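Matching sites in GH5 from Bacteroidetes bacterium, a protein that probably hydrolyses beta-glucosidic bonds in cellulose or related glucans, as a family 5 cellulase linked with a polysaccharide utilization locus (PDB 4YHE (chain A, 1.85 Å), residues R59-W64 and N101-G106), and in its relative xyloglucanase from Paenibacillus pabuli (PDB 2JEP (chain B, 1.40 Å), residues R87-Y92 and N129-G134). One frame, after least-squares fit of the local backbone (RMSD 0.41 Å); residues are numbered along the deposited sequences.

Structure 1 (4YHE); sequences RIPVTW and NIHHDG.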
loop_
_atom_site.group_PDB
_atom_site.type_symbol
_atom_site.label_atom_id
_atom_site.label_comp_id
_atom_site.label_asym_id
_atom_site.label_seq_id
_atom_site.Cartn_x
_atom_site.Cartn_y
_atom_site.Cartn_z
ATOM N N ARG A 59 4.047 3.547 5.663
ATOM C CA ARG A 59 3.158 2.427 5.882
ATOM C C ARG A 59 3.980 1.306 6.531
ATOM O O ARG A 59 5.086 0.960 6.076
ATOM C CB ARG A 59 2.517 1.988 4.573
ATOM C CG ARG A 59 1.615 0.755 4.604
ATOM C CD ARG A 59 0.892 0.718 3.248
ATOM N NE ARG A 59 -0.020 -0.393 2.971
ATOM C CZ ARG A 59 0.301 -1.551 2.388
ATOM N NH1 ARG A 59 1.549 -1.847 2.079
ATOM N NH2 ARG A 59 -0.660 -2.446 2.129
ATOM N N ILE A 60 3.419 0.748 7.597
ATOM C CA ILE A 60 4.046 -0.307 8.372
ATOM C C ILE A 60 3.139 -1.525 8.229
ATOM O O ILE A 60 2.208 -1.685 9.001
ATOM C CB ILE A 60 4.210 0.098 9.829
ATOM C CG1 ILE A 60 5.146 1.314 9.934
ATOM C CG2 ILE A 60 4.825 -1.016 10.652
ATOM C CD1 ILE A 60 5.038 2.046 11.256
ATOM N N PRO A 61 3.339 -2.308 7.178
ATOM C CA PRO A 61 2.445 -3.498 7.024
ATOM C C PRO A 61 2.755 -4.467 8.163
ATOM O O PRO A 61 3.932 -4.621 8.535
ATOM C CB PRO A 61 2.876 -4.086 5.675
ATOM C CG PRO A 61 4.229 -3.507 5.378
ATOM C CD PRO A 61 4.363 -2.226 6.132
ATOM N N VAL A 62 1.730 -5.130 8.722
ATOM C CA VAL A 62 1.967 -6.028 9.824
ATOM C C VAL A 62 1.240 -7.324 9.532
ATOM O O VAL A 62 0.061 -7.290 9.229
ATOM C CB VAL A 62 1.417 -5.455 11.134
ATOM C CG1 VAL A 62 1.621 -6.470 12.253
ATOM C CG2 VAL A 62 2.071 -4.104 11.458
ATOM N N THR A 63 1.948 -8.436 9.647
ATOM C CA THR A 63 1.314 -9.762 9.514
ATOM C C THR A 63 1.087 -10.237 10.943
ATOM O O THR A 63 2.024 -10.198 11.751
ATOM C CB THR A 63 2.225 -10.714 8.767
ATOM O OG1 THR A 63 2.352 -10.318 7.392
ATOM C CG2 THR A 63 1.679 -12.179 8.832
ATOM N N TRP A 64 -0.132 -10.654 11.277
ATOM C CA TRP A 64 -0.506 -10.950 12.670
ATOM C C TRP A 64 -0.427 -12.459 12.991
ATOM O O TRP A 64 -0.173 -12.867 14.113
ATOM C CB TRP A 64 -1.862 -10.335 13.004
ATOM C CG TRP A 64 -1.870 -8.838 12.836
ATOM C CD1 TRP A 64 -2.131 -8.161 11.668
ATOM C CD2 TRP A 64 -1.574 -7.820 13.819
ATOM N NE1 TRP A 64 -2.027 -6.809 11.870
ATOM C CE2 TRP A 64 -1.691 -6.571 13.174
ATOM C CE3 TRP A 64 -1.224 -7.843 15.176
ATOM C CZ2 TRP A 64 -1.486 -5.363 13.835
ATOM C CZ3 TRP A 64 -1.009 -6.671 15.819
ATOM C CH2 TRP A 64 -1.117 -5.424 15.147
ATOM N N ASN A 101 -1.860 -2.056 9.149
ATOM C CA ASN A 101 -2.850 -2.895 8.489
ATOM C C ASN A 101 -2.847 -4.328 8.989
ATOM O O ASN A 101 -2.151 -4.668 9.966
ATOM C CB ASN A 101 -2.643 -2.826 6.942
ATOM C CG ASN A 101 -1.457 -3.636 6.447
ATOM O OD1 ASN A 101 -0.705 -4.211 7.229
ATOM N ND2 ASN A 101 -1.279 -3.671 5.116
ATOM N N ILE A 102 -3.646 -5.150 8.328
ATOM C CA ILE A 102 -3.518 -6.598 8.359
ATOM C C ILE A 102 -2.961 -6.996 6.980
ATOM O O ILE A 102 -3.580 -6.736 5.932
ATOM C CB ILE A 102 -4.874 -7.257 8.631
ATOM C CG1 ILE A 102 -5.374 -6.877 10.028
ATOM C CG2 ILE A 102 -4.793 -8.758 8.486
ATOM C CD1 ILE A 102 -6.647 -7.600 10.427
ATOM N N HIS A 103 -1.779 -7.603 6.964
ATOM C CA HIS A 103 -1.073 -7.813 5.715
ATOM C C HIS A 103 -1.090 -9.297 5.274
ATOM O O HIS A 103 -2.091 -9.727 4.722
ATOM C CB HIS A 103 0.326 -7.237 5.811
ATOM C CG HIS A 103 0.930 -6.891 4.493
ATOM N ND1 HIS A 103 0.678 -5.692 3.848
ATOM C CD2 HIS A 103 1.810 -7.561 3.704
ATOM C CE1 HIS A 103 1.344 -5.658 2.714
ATOM N NE2 HIS A 103 2.069 -6.757 2.620
ATOM N N HIS A 104 -0.016 -10.064 5.477
ATOM C CA HIS A 104 0.046 -11.384 4.839
ATOM C C HIS A 104 -0.861 -12.443 5.452
ATOM O O HIS A 104 -0.938 -13.562 4.924
ATOM C CB HIS A 104 1.474 -11.904 4.699
ATOM C CG HIS A 104 2.259 -11.228 3.617
ATOM N ND1 HIS A 104 1.736 -10.937 2.372
ATOM C CD2 HIS A 104 3.533 -10.773 3.603
ATOM C CE1 HIS A 104 2.661 -10.333 1.646
ATOM N NE2 HIS A 104 3.754 -10.211 2.378
ATOM N N ASP A 105 -1.572 -12.097 6.519
ATOM C CA ASP A 105 -2.690 -12.923 7.009
ATOM C C ASP A 105 -3.587 -13.325 5.865
ATOM O O ASP A 105 -4.026 -14.483 5.799
ATOM C CB ASP A 105 -3.496 -12.182 8.070
ATOM C CG ASP A 105 -2.639 -11.783 9.253
ATOM O OD1 ASP A 105 -1.865 -10.816 9.111
ATOM O OD2 ASP A 105 -2.680 -12.467 10.291
ATOM N N GLY A 106 -3.832 -12.352 4.970
ATOM C CA GLY A 106 -4.661 -12.552 3.802
ATOM C C GLY A 106 -3.953 -12.761 2.480
ATOM O O GLY A 106 -4.561 -12.615 1.439
#
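Trp64 and Asn101 meet where strands 57-60 and 97-101, neighbours in the eight-stranded beta/alpha barrel, run out into loops at their C-terminal, active-site ends. Among hydrogen bonds, the indole NE1 gives a nearly straight one (170°) to Asn101 O, 2.9 Å away, in the ring plane and on a carbonyl lone pair. Asp105 offers two acceptors: OD1 takes Trp64 N through its syn lone pair at 2.8 Å, OD2 takes Trp119 NE1. Thr63 OG1, anti to its carbonyl carbon (chi1 -68°), accepts His104 N at 3.1 Å while its hydroxyl donates to Asp25 O; His104 CB lies 3.2 Å from OG1. The Asn101 amide serves both ways: OD1 accepts Val62 N, ND2 donates to His103 ND1. A CH-pi contact sets Pro61 CB over the His103 ring face, and Trp64 CD1 meets Ile102 CG1 at 3.9 Å.

Structure 1 against structure 2
Both sites keep the framework in which an asparagine amide joins the two segments: Asn101(A) and Asn129(B) accept the valine N-H through OD1 and donate from ND2 to ND1 of His103(A) and His131(B). The aspartates, Asp105(A) and Asp133(B), likewise hold the backbone N of Trp64(A) and Tyr92(B).

A change in direct hydrogen bonding comes with Trp64(A) against Tyr92(B). The rings occupy similar ground, CE3 of the indole and CE1 of the phenol being 0.5 Å apart after superposition, and both touch the valine, the isoleucine and the asparagine O. Yet the indole N-H reaches Asn101(A) O directly at 2.9 Å, whereas Tyr92(B) OH, 1.0 Å apart from Trp64(A) CH2, stands 4.4 Å from Asn129(B) O. A water modelled in B links that hydroxyl to the carbonyl, where A has the direct bond.

At Thr63(A) against Ser91(B) the hydroxyl oxygens are only 0.5 Å apart, and the link to the N-H of His104(A) or Gly132(B) is kept. The methyl CG2 of Thr63(A), beside Asp105(A) OD1, has no counterpart in Ser91(B), though CB touches the aspartate in both.

At His104(A) against Gly132(B) the whole imidazole is absent in B. With it goes the contact of His104(A) CB with Thr63(A) OG1 at 3.2 Å; Gly132(B) offers Ser91(B) OG no side chain, while the N-H link stays.

Structure 2 (2JEP); sequences RIPVSY and NIHGDG.
Tyr92 faces Asn129 through a water: its OH and Asn129 O each lie 2.7 Å from water 1, which donates to the carbonyl. The phenol OH lies 4.4 Å from Asn129 O, a gap the water bridges. Among the direct hydrogen bonds, Asp133 offers two acceptors: OD1 takes Tyr92 N through its syn lone pair at 2.9 Å, OD2 takes Trp142 NE1 and also Leu93 N. Ser91 OG, anti to its carbonyl carbon (chi1 -69°), accepts Gly132 N at 2.9 Å while its hydroxyl donates to Glu53 O; Gly132, lacking a side chain, meets it through backbone. The Asn129 amide serves both ways: OD1 accepts Val90 N, ND2 donates to His131 ND1. A CH-pi contact sets Pro89 CB over the His131 ring face, and Tyr92 CE2 meets Ile130 CG1 at 4.0 Å.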
loop_
_atom_site.group_PDB
_atom_site.type_symbol
_atom_site.label_atom_id
_atom_site.label_comp_id
_atom_site.label_asym_id
_atom_site.label_seq_id
_atom_site.Cartn_x
_atom_site.Cartn_y
_atom_site.Cartn_z
ATOM N N ARG B 87 3.986 3.803 5.842
ATOM C CA ARG B 87 3.100 2.650 5.870
ATOM C C ARG B 87 3.843 1.495 6.493
ATOM O O ARG B 87 4.978 1.200 6.100
ATOM C CB ARG B 87 2.597 2.292 4.478
ATOM C CG ARG B 87 1.690 1.045 4.430
ATOM C CD ARG B 87 0.924 0.998 3.138
ATOM N NE ARG B 87 0.056 -0.163 2.999
ATOM C CZ ARG B 87 0.353 -1.295 2.345
ATOM N NH1 ARG B 87 1.581 -1.525 1.890
ATOM N NH2 ARG B 87 -0.614 -2.213 2.159
ATOM N N ILE B 88 3.203 0.842 7.463
ATOM C CA ILE B 88 3.795 -0.229 8.243
ATOM C C ILE B 88 2.984 -1.502 8.004
ATOM O O ILE B 88 1.963 -1.746 8.650
ATOM C CB ILE B 88 3.858 0.090 9.755
ATOM C CG1 ILE B 88 4.593 1.421 10.013
ATOM C CG2 ILE B 88 4.480 -1.068 10.528
ATOM C CD1 ILE B 88 4.601 1.840 11.472
ATOM N N PRO B 89 3.455 -2.342 7.069
ATOM C CA PRO B 89 2.866 -3.678 6.933
ATOM C C PRO B 89 2.991 -4.455 8.261
ATOM O O PRO B 89 4.065 -4.443 8.852
ATOM C CB PRO B 89 3.728 -4.306 5.845
ATOM C CG PRO B 89 4.214 -3.156 5.027
ATOM C CD PRO B 89 4.495 -2.102 6.052
ATOM N N VAL B 90 1.914 -5.109 8.695
ATOM C CA VAL B 90 1.924 -5.905 9.917
ATOM C C VAL B 90 1.201 -7.216 9.664
ATOM O O VAL B 90 0.061 -7.219 9.189
ATOM C CB VAL B 90 1.239 -5.187 11.099
ATOM C CG1 VAL B 90 1.380 -6.028 12.382
ATOM C CG2 VAL B 90 1.820 -3.800 11.324
ATOM N N SER B 91 1.864 -8.329 9.976
ATOM C CA SER B 91 1.203 -9.636 9.968
ATOM C C SER B 91 0.921 -10.094 11.381
ATOM O O SER B 91 1.598 -9.688 12.319
ATOM C CB SER B 91 2.093 -10.677 9.270
ATOM O OG SER B 91 2.186 -10.398 7.892
ATOM N N TYR B 92 -0.085 -10.955 11.519
ATOM C CA TYR B 92 -0.500 -11.432 12.845
ATOM C C TYR B 92 -0.374 -12.945 12.916
ATOM O O TYR B 92 0.369 -13.460 13.760
ATOM C CB TYR B 92 -1.910 -10.895 13.149
ATOM C CG TYR B 92 -1.885 -9.410 13.435
ATOM C CD1 TYR B 92 -1.666 -8.930 14.711
ATOM C CD2 TYR B 92 -2.006 -8.471 12.407
ATOM C CE1 TYR B 92 -1.596 -7.581 14.984
ATOM C CE2 TYR B 92 -1.920 -7.113 12.662
ATOM C CZ TYR B 92 -1.727 -6.663 13.959
ATOM O OH TYR B 92 -1.656 -5.310 14.262
ATOM N N ASN B 129 -1.736 -2.047 8.960
ATOM C CA ASN B 129 -2.689 -2.915 8.268
ATOM C C ASN B 129 -2.697 -4.337 8.841
ATOM O O ASN B 129 -2.101 -4.592 9.897
ATOM C CB ASN B 129 -2.410 -2.902 6.763
ATOM C CG ASN B 129 -1.160 -3.664 6.371
ATOM O OD1 ASN B 129 -0.527 -4.288 7.212
ATOM N ND2 ASN B 129 -0.827 -3.649 5.081
ATOM N N ILE B 130 -3.420 -5.240 8.175
ATOM C CA ILE B 130 -3.265 -6.689 8.360
ATOM C C ILE B 130 -2.779 -7.197 7.017
ATOM O O ILE B 130 -3.454 -7.033 6.006
ATOM C CB ILE B 130 -4.572 -7.360 8.788
ATOM C CG1 ILE B 130 -4.997 -6.856 10.170
ATOM C CG2 ILE B 130 -4.427 -8.888 8.721
ATOM C CD1 ILE B 130 -6.300 -7.491 10.699
ATOM N N HIS B 131 -1.563 -7.761 6.984
ATOM C CA HIS B 131 -0.838 -7.896 5.716
ATOM C C HIS B 131 -0.739 -9.333 5.203
ATOM O O HIS B 131 -1.503 -9.748 4.301
ATOM C CB HIS B 131 0.535 -7.219 5.875
ATOM C CG HIS B 131 1.227 -6.910 4.590
ATOM N ND1 HIS B 131 1.181 -5.662 4.001
ATOM C CD2 HIS B 131 2.000 -7.681 3.787
ATOM C CE1 HIS B 131 1.909 -5.678 2.899
ATOM N NE2 HIS B 131 2.402 -6.894 2.734
ATOM N N GLY B 132 0.159 -10.132 5.777
ATOM C CA GLY B 132 0.337 -11.498 5.262
ATOM C C GLY B 132 -0.892 -12.385 5.430
ATOM O O GLY B 132 -1.099 -13.345 4.684
ATOM N N ASP B 133 -1.703 -12.064 6.448
ATOM C CA ASP B 133 -2.819 -12.893 6.817
ATOM C C ASP B 133 -3.835 -13.081 5.703
ATOM O O ASP B 133 -4.590 -14.043 5.732
ATOM C CB ASP B 133 -3.548 -12.288 8.014
ATOM C CG ASP B 133 -2.654 -12.084 9.220
ATOM O OD1 ASP B 133 -1.639 -11.359 9.106
ATOM O OD2 ASP B 133 -2.970 -12.661 10.301
ATOM N N GLY B 134 -3.891 -12.158 4.751
ATOM C CA GLY B 134 -4.865 -12.239 3.673
ATOM C C GLY B 134 -4.471 -13.026 2.450
ATOM O O GLY B 134 -5.280 -13.143 1.524
HETATM O O HOH W 1 -2.242 -3.495 12.332
#